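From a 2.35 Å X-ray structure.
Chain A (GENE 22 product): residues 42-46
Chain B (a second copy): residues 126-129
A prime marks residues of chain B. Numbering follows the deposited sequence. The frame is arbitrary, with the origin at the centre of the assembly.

Chain A, residues 42-46: EEVSF
Chain B 126-129: KPPV

Residues 42-46 of chain A run as an extended segment. Glu42 and Glu43 are loop, with phi/psi of -72/158° and -71/157°. From Val44 the chain becomes a strand that continues beyond the stretch, with phi/psi of -155/147° at Val44, -152/150° at Ser45 and -155/151° at Phe46. In chain B, Lys126′ has psi -16°, a bend that the next residues do not share: Pro127′ (-57/126°), Pro128′ (-89/146°) and Val129′ (-49/148°) are all extended. The register is given by the closest pair of CA atoms, Val44 CA and Lys126′ CA, 4.1 Å apart. Beyond this point the paths separate, and the nearest side-chain approach of Val129′ to the chain A stretch is CG2 to Glu42 OE1, 7.8 Å.

A single hydrogen bond links the backbones. Ser45 N donates to Lys126′ O over 3.3 Å; the N-H...O angle of 166° is nearly linear, but the long separation makes the bond weak. Ser45 O also lies 3.3 Å from Lys126′ O, and because both are acceptors this proximity contributes no bond. Proline nitrogens carry no hydrogen, so neither Pro127′ nor Pro128′ could return a backbone N-H to the strand. Accordingly, the approach of Ser45 O to Pro127′ N, 4.4 Å, is only a contact.

The side chains add van der Waals packing, and the two stretches together bury 243 Å². Val44, buried in the assembly, has its CA-to-CB bond sideways to chain B and a chi1 of 100°, between wells. Its CG2 lies 2.9 Å from Lys126′ O, a tight carbon-oxygen approach, and 3.7 Å from Pro128′ CG, an ordinary apolar contact. Pro128′ directs CA-to-CB toward chain A, and its ring, puckered C-gamma exo, also places CD 3.9 Å from Ser45 O. Pro127′ has the same pucker but points CA-to-CB away, which agrees with the mere 4 Å² it loses to the contact.

Ser45 adopts the p rotamer (chi1 72°), placing OG 3.2 Å from Lys126′ CB. This is a polar-to-carbon contact, not a hydrogen bond. Lys126′ is poorly ordered and is modelled only to CB, so no position or partner can be assigned to its amine. Glu43, with chi1 111° and chi2 -138° both between wells, brings its side chain no nearer to the chain B stretch than CG to Lys126′ CB, 5.1 Å; its nearest approach is through the backbone, O to Lys126′ CA at 4.3 Å. Glu42 (chi1 m, chi2 t, chi3 -65°) remains out of reach. The side chain of Phe46 (chi1 p at 61°, chi2 94°) comes no nearer to the chain B stretch than CD2 to Pro128′ CG, 4.6 Å.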

# COMPACT_ATOMS: atom_id res chain seq x y z
N GLU A 42 -2.96 8.48 1.08
CA GLU A 42 -2.47 7.90 2.33
C GLU A 42 -3.18 6.58 2.64
O GLU A 42 -4.28 6.33 2.15
CB GLU A 42 -2.68 8.86 3.50
CG GLU A 42 -2.01 10.22 3.34
CD GLU A 42 -2.39 11.18 4.47
OE1 GLU A 42 -3.58 11.54 4.57
OE2 GLU A 42 -1.48 11.57 5.24
N GLU A 43 -2.58 5.75 3.44
CA GLU A 43 -3.20 4.55 3.92
C GLU A 43 -4.30 4.89 4.93
O GLU A 43 -4.34 5.93 5.47
CB GLU A 43 -2.13 3.62 4.46
CG GLU A 43 -2.18 3.46 5.90
CD GLU A 43 -0.85 3.47 6.56
OE1 GLU A 43 -0.27 2.40 6.75
OE2 GLU A 43 -0.39 4.55 6.94
N VAL A 44 -5.25 4.00 5.10
CA VAL A 44 -6.38 4.20 6.00
C VAL A 44 -6.92 2.84 6.45
O VAL A 44 -6.86 1.86 5.69
CB VAL A 44 -7.48 5.08 5.33
CG1 VAL A 44 -8.63 4.24 4.77
CG2 VAL A 44 -8.01 6.11 6.29
N SER A 45 -7.42 2.77 7.68
CA SER A 45 -8.01 1.54 8.21
C SER A 45 -9.06 1.84 9.26
O SER A 45 -8.98 2.86 9.96
CB SER A 45 -6.93 0.61 8.78
OG SER A 45 -6.39 1.11 9.99
N PHE A 46 -10.05 0.96 9.37
CA PHE A 46 -11.12 1.09 10.37
C PHE A 46 -11.76 -0.25 10.72
O PHE A 46 -11.79 -1.17 9.91
CB PHE A 46 -12.19 2.10 9.91
CG PHE A 46 -12.90 1.72 8.63
CD1 PHE A 46 -14.11 1.03 8.66
CD2 PHE A 46 -12.38 2.09 7.39
CE1 PHE A 46 -14.77 0.69 7.49
CE2 PHE A 46 -13.04 1.75 6.21
CZ PHE A 46 -14.24 1.05 6.26
N LYS B 126 -4.20 6.29 10.46
CA LYS B 126 -5.25 5.66 9.66
C LYS B 126 -6.71 6.01 9.98
O LYS B 126 -7.57 5.75 9.15
CB LYS B 126 -5.24 4.14 9.86
N PRO B 127 -6.98 6.61 11.17
CA PRO B 127 -8.34 7.03 11.50
C PRO B 127 -8.66 7.97 10.34
O PRO B 127 -7.89 8.89 10.06
CB PRO B 127 -8.08 7.72 12.85
CG PRO B 127 -7.04 6.85 13.51
CD PRO B 127 -6.39 5.99 12.45
N PRO B 128 -9.79 7.71 9.65
CA PRO B 128 -10.17 8.60 8.58
C PRO B 128 -11.00 9.64 9.30
O PRO B 128 -11.67 9.31 10.29
CB PRO B 128 -11.05 7.76 7.65
CG PRO B 128 -11.15 6.39 8.26
CD PRO B 128 -10.52 6.43 9.60
N VAL B 129 -10.93 10.87 8.85
CA VAL B 129 -11.76 11.88 9.41
C VAL B 129 -13.21 11.34 9.45
O VAL B 129 -13.58 10.54 8.65
CB VAL B 129 -11.58 13.16 8.62
CG1 VAL B 129 -12.13 14.32 9.34
CG2 VAL B 129 -10.13 13.41 8.41